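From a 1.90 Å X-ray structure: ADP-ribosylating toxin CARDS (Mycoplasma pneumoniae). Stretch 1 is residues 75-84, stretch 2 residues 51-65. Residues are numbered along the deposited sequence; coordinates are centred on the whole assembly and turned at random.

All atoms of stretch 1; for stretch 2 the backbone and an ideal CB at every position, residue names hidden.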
# COMPACT_ATOMS: atom_id res chain seq x y z
N PRO A 75 -20.60 -13.42 18.16
CA PRO A 75 -20.40 -12.85 16.83
C PRO A 75 -19.65 -11.53 16.92
O PRO A 75 -19.79 -10.76 17.88
CB PRO A 75 -21.83 -12.59 16.35
CG PRO A 75 -22.62 -13.65 17.02
CD PRO A 75 -21.98 -13.88 18.37
N ARG A 76 -18.84 -11.26 15.91
CA ARG A 76 -17.87 -10.19 15.99
C ARG A 76 -18.43 -8.94 15.32
O ARG A 76 -18.73 -8.96 14.12
CB ARG A 76 -16.59 -10.67 15.31
CG ARG A 76 -15.50 -9.67 15.28
CD ARG A 76 -14.41 -10.19 14.38
NE ARG A 76 -13.55 -11.15 15.05
CZ ARG A 76 -12.64 -11.90 14.42
NH1 ARG A 76 -12.50 -11.80 13.09
NH2 ARG A 76 -11.88 -12.73 15.12
N ARG A 77 -18.62 -7.88 16.11
CA ARG A 77 -19.21 -6.61 15.65
C ARG A 77 -18.44 -5.40 16.18
O ARG A 77 -17.88 -5.45 17.27
CB ARG A 77 -20.66 -6.47 16.12
CG ARG A 77 -21.68 -7.32 15.38
CD ARG A 77 -23.11 -6.94 15.79
NE ARG A 77 -24.11 -7.64 14.99
CZ ARG A 77 -25.14 -8.31 15.49
NH1 ARG A 77 -25.34 -8.37 16.80
NH2 ARG A 77 -26.00 -8.92 14.67
N ALA A 78 -18.42 -4.32 15.41
CA ALA A 78 -17.69 -3.10 15.78
C ALA A 78 -18.25 -1.98 14.93
O ALA A 78 -19.24 -2.18 14.23
CB ALA A 78 -16.19 -3.28 15.52
N TYR A 79 -17.62 -0.80 14.99
CA TYR A 79 -18.07 0.32 14.18
C TYR A 79 -16.94 0.90 13.36
O TYR A 79 -15.83 1.03 13.86
CB TYR A 79 -18.68 1.41 15.05
CG TYR A 79 -19.90 0.91 15.76
CD1 TYR A 79 -21.14 0.95 15.14
CD2 TYR A 79 -19.81 0.33 17.02
CE1 TYR A 79 -22.27 0.47 15.76
CE2 TYR A 79 -20.93 -0.16 17.65
CZ TYR A 79 -22.15 -0.09 17.02
OH TYR A 79 -23.28 -0.57 17.65
N LEU A 80 -17.24 1.22 12.11
CA LEU A 80 -16.28 1.93 11.26
C LEU A 80 -16.61 3.40 11.36
O LEU A 80 -17.74 3.80 11.09
CB LEU A 80 -16.44 1.48 9.82
CG LEU A 80 -15.67 2.28 8.76
CD1 LEU A 80 -14.17 2.02 8.90
CD2 LEU A 80 -16.16 1.89 7.39
N TYR A 81 -15.63 4.20 11.77
CA TYR A 81 -15.81 5.64 11.86
C TYR A 81 -15.09 6.39 10.76
O TYR A 81 -13.93 6.10 10.45
CB TYR A 81 -15.29 6.14 13.20
CG TYR A 81 -16.13 5.63 14.34
CD1 TYR A 81 -17.34 6.24 14.65
CD2 TYR A 81 -15.73 4.54 15.09
CE1 TYR A 81 -18.11 5.78 15.69
CE2 TYR A 81 -16.51 4.06 16.13
CZ TYR A 81 -17.69 4.70 16.42
OH TYR A 81 -18.49 4.25 17.45
N GLU A 82 -15.79 7.36 10.18
CA GLU A 82 -15.23 8.25 9.17
C GLU A 82 -14.89 9.57 9.86
O GLU A 82 -15.76 10.19 10.48
CB GLU A 82 -16.27 8.48 8.08
CG GLU A 82 -15.85 9.49 7.03
CD GLU A 82 -16.95 9.72 6.00
OE1 GLU A 82 -17.99 10.29 6.36
OE2 GLU A 82 -16.77 9.31 4.85
N ILE A 83 -13.63 10.00 9.75
CA ILE A 83 -13.09 11.07 10.57
C ILE A 83 -12.42 12.12 9.68
O ILE A 83 -11.51 11.79 8.92
CB ILE A 83 -12.02 10.51 11.54
CG1 ILE A 83 -12.58 9.36 12.39
CG2 ILE A 83 -11.40 11.62 12.40
CD1 ILE A 83 -11.50 8.49 13.07
N ARG A 84 -12.86 13.38 9.78
CA ARG A 84 -12.25 14.45 9.01
C ARG A 84 -10.86 14.69 9.56
O ARG A 84 -10.69 14.89 10.76
CB ARG A 84 -13.07 15.76 9.06
CG ARG A 84 -12.44 16.94 8.33
CD ARG A 84 -13.33 18.23 8.40
NE ARG A 84 -13.93 18.39 9.72
CZ ARG A 84 -13.28 18.82 10.80
NH1 ARG A 84 -12.00 19.18 10.72
NH2 ARG A 84 -13.91 18.89 11.97
N UNK A 51 -4.32 5.76 16.02
CA UNK A 51 -4.23 5.26 14.65
C UNK A 51 -5.53 5.37 13.86
O UNK A 51 -6.63 5.14 14.39
CB UNK A 51 -3.78 3.80 14.67
N UNK A 52 -5.39 5.72 12.59
CA UNK A 52 -6.49 5.70 11.63
C UNK A 52 -5.88 5.26 10.30
O UNK A 52 -4.66 5.18 10.15
CB UNK A 52 -7.18 7.06 11.52
N UNK A 53 -6.73 5.00 9.32
CA UNK A 53 -6.26 4.53 8.03
C UNK A 53 -6.83 5.42 6.90
O UNK A 53 -7.91 5.98 7.03
CB UNK A 53 -6.66 3.07 7.82
N UNK A 54 -6.08 5.55 5.81
CA UNK A 54 -6.53 6.36 4.70
C UNK A 54 -7.75 5.75 3.98
O UNK A 54 -8.47 6.46 3.31
CB UNK A 54 -5.38 6.55 3.71
N UNK A 55 -7.98 4.45 4.13
CA UNK A 55 -9.13 3.81 3.47
C UNK A 55 -9.90 2.91 4.42
O UNK A 55 -9.32 2.35 5.35
CB UNK A 55 -8.66 3.00 2.26
N UNK A 56 -11.22 2.73 4.17
CA UNK A 56 -12.00 1.81 5.00
C UNK A 56 -11.49 0.38 4.90
O UNK A 56 -11.48 -0.36 5.89
CB UNK A 56 -13.48 1.86 4.60
N UNK A 57 -11.05 -0.02 3.72
CA UNK A 57 -10.57 -1.38 3.54
C UNK A 57 -9.35 -1.69 4.41
O UNK A 57 -9.25 -2.77 5.00
CB UNK A 57 -10.23 -1.62 2.07
N UNK A 58 -8.41 -0.75 4.48
CA UNK A 58 -7.24 -0.95 5.32
C UNK A 58 -7.59 -0.84 6.81
O UNK A 58 -7.04 -1.57 7.63
CB UNK A 58 -6.16 0.07 4.96
N UNK A 59 -8.50 0.06 7.17
CA UNK A 59 -8.92 0.19 8.57
C UNK A 59 -9.55 -1.11 9.08
O UNK A 59 -9.47 -1.41 10.27
CB UNK A 59 -9.91 1.35 8.72
N UNK A 60 -10.21 -1.86 8.20
CA UNK A 60 -11.01 -3.00 8.66
C UNK A 60 -10.31 -4.35 8.48
O UNK A 60 -10.79 -5.38 8.98
CB UNK A 60 -12.34 -3.02 7.91
N UNK A 61 -9.16 -4.35 7.81
CA UNK A 61 -8.46 -5.62 7.55
C UNK A 61 -8.24 -6.48 8.81
O UNK A 61 -8.49 -7.71 8.79
CB UNK A 61 -7.11 -5.33 6.90
N UNK A 62 -7.78 -5.88 9.91
CA UNK A 62 -7.46 -6.67 11.11
C UNK A 62 -8.72 -7.39 11.58
O UNK A 62 -8.65 -8.47 12.16
CB UNK A 62 -6.90 -5.78 12.22
N UNK A 63 -9.86 -6.76 11.33
CA UNK A 63 -11.14 -7.23 11.84
C UNK A 63 -11.60 -8.52 11.13
O UNK A 63 -12.49 -9.22 11.61
CB UNK A 63 -12.20 -6.13 11.68
N UNK A 64 -10.99 -8.83 9.99
CA UNK A 64 -11.24 -10.08 9.29
C UNK A 64 -10.33 -11.25 9.68
O UNK A 64 -10.23 -12.22 8.93
CB UNK A 64 -11.11 -9.83 7.79
N UNK A 65 -9.65 -11.16 10.83
CA UNK A 65 -8.81 -12.26 11.30
C UNK A 65 -9.61 -13.55 11.40
O UNK A 65 -10.77 -13.53 11.82
CB UNK A 65 -8.19 -11.92 12.66

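Stretch 1 is mostly strand, and Arg 76, Ala 78 and Leu 80, alternate residues, turn toward stretch 2, as Ile 83 does farther along. Position 51 is extended with nothing of stretch 1 near its CB, so many side chains would do; it is Ser 51.

At position 52 the CB points toward stretch 1, its ideal position 4.8 Å from Ile 83 CD1. A beta-branched or small apolar group would suit the extended backbone and the nearby methyl of Ile 83. Thr 52 is there, its CG2 4.1 Å from Ile 83 CD1.

Stretch 1 sets no constraint at 53 and 54, where many side chains would do; they are Ser 53 and Glu 54. Position 55, also beyond reach, is extended just before helical angles begin, a natural N-cap suited to Ser, Thr, Asp or Asn. Thr 55 fills it, its OG1 accepting from the backbone N of position 58 at 3.1 Å.

Position 56 opens the helix with phi near -62°, which proline tolerates in a first turn. Its CB points sideways, and the ideal CB lies 3.9 Å from Leu 80 CD2, so a compact apolar side chain would fit. Pro 56 answers both conditions, with CB 4.1 Å from Leu 80 CD2.

Helical 57, pointing away, and 58, out of reach, would take any good helix former; they are Thr 57 and Ala 58. Position 59 turns toward the strand, its ideal CB already 4.3 Å from Leu 80 CD1. A small residue is the easy choice, and Ala 59 CB packs on Leu 80 CD1 at 4.3 Å. Position 60 points toward Leu 80 from farther off, where a longer aliphatic chain is plausible. In Ile 60 the nearest approach, Ile 60 CB to Leu 80 CD1, is 5.4 Å, too far for a packing contact.

Positions 61, out of reach, and 62, sideways, are unconstrained by stretch 1; they are Arg 61 and Phe 62.

Position 63 also points sideways, yet its ideal CB is 5.4 Å from Arg 76 CD, and Ala 78 lies farther along. A long apolar or aromatic side chain could span that gap. Phe 63 does: Arg 76 CD lies over one face, 3.9 Å from the Phe 63 ring centroid, and Phe 63 CZ reaches Ala 78 CB at 3.7 Å. Arg 76 NH1 also gives Phe 63 O a weak hydrogen bond of 3.0 Å.

At 64 the ideal CB would face away and several residues could serve; Gly 64 is there. At 65 Arg 76 NH1 donates almost linearly to the backbone carbonyl, which puts no demand on the side chain; the sideways ideal CB, 4.3 Å from Arg 76 NH1, would suit a small or polar group among others. Ser 65 O accepts from Arg 76 NH1 at 2.8 Å, and Ser 65 OG donates to Phe 62 O at 2.8 Å.

Stretch 2 (51-65) STSETPTAAIRFFGS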
# COMPACT_ATOMS: atom_id res chain seq x y z
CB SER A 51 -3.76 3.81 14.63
OG SER A 51 -4.66 3.01 15.40
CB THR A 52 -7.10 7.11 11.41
OG1 THR A 52 -6.15 7.94 10.72
CG2 THR A 52 -7.50 7.78 12.74
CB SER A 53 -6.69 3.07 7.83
OG SER A 53 -6.34 2.63 6.53
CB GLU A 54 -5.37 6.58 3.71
CG GLU A 54 -5.51 7.83 2.86
CD GLU A 54 -4.26 8.07 2.00
OE1 GLU A 54 -3.18 8.35 2.57
OE2 GLU A 54 -4.36 7.97 0.77
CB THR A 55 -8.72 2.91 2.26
OG1 THR A 55 -7.99 1.76 2.73
CG2 THR A 55 -7.87 3.68 1.24
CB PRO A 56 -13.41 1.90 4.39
CG PRO A 56 -13.45 3.22 3.71
CD PRO A 56 -12.05 3.47 3.21
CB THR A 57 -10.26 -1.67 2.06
OG1 THR A 57 -11.45 -1.47 1.29
CG2 THR A 57 -9.77 -3.10 1.89
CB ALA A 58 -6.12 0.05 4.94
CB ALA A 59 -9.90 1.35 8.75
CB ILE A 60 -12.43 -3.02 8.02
CG1 ILE A 60 -13.34 -4.00 8.78
CG2 ILE A 60 -12.37 -3.44 6.57
CD1 ILE A 60 -14.84 -3.82 8.45
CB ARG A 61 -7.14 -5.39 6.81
CG ARG A 61 -6.30 -6.67 6.53
CD ARG A 61 -7.09 -7.78 5.84
NE ARG A 61 -6.27 -8.98 5.73
CZ ARG A 61 -6.09 -9.86 6.72
NH1 ARG A 61 -6.70 -9.68 7.88
NH2 ARG A 61 -5.29 -10.92 6.54
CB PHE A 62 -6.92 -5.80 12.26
CG PHE A 62 -7.99 -5.02 12.99
CD1 PHE A 62 -8.44 -3.80 12.50
CD2 PHE A 62 -8.57 -5.52 14.15
CE1 PHE A 62 -9.45 -3.08 13.15
CE2 PHE A 62 -9.59 -4.81 14.81
CZ PHE A 62 -10.02 -3.58 14.31
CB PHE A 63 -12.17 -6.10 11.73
CG PHE A 63 -13.40 -6.30 12.56
CD1 PHE A 63 -13.32 -6.31 13.94
CD2 PHE A 63 -14.64 -6.45 11.96
CE1 PHE A 63 -14.46 -6.48 14.71
CE2 PHE A 63 -15.78 -6.63 12.72
CZ PHE A 63 -15.69 -6.64 14.10
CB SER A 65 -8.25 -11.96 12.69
OG SER A 65 -7.33 -10.90 12.66
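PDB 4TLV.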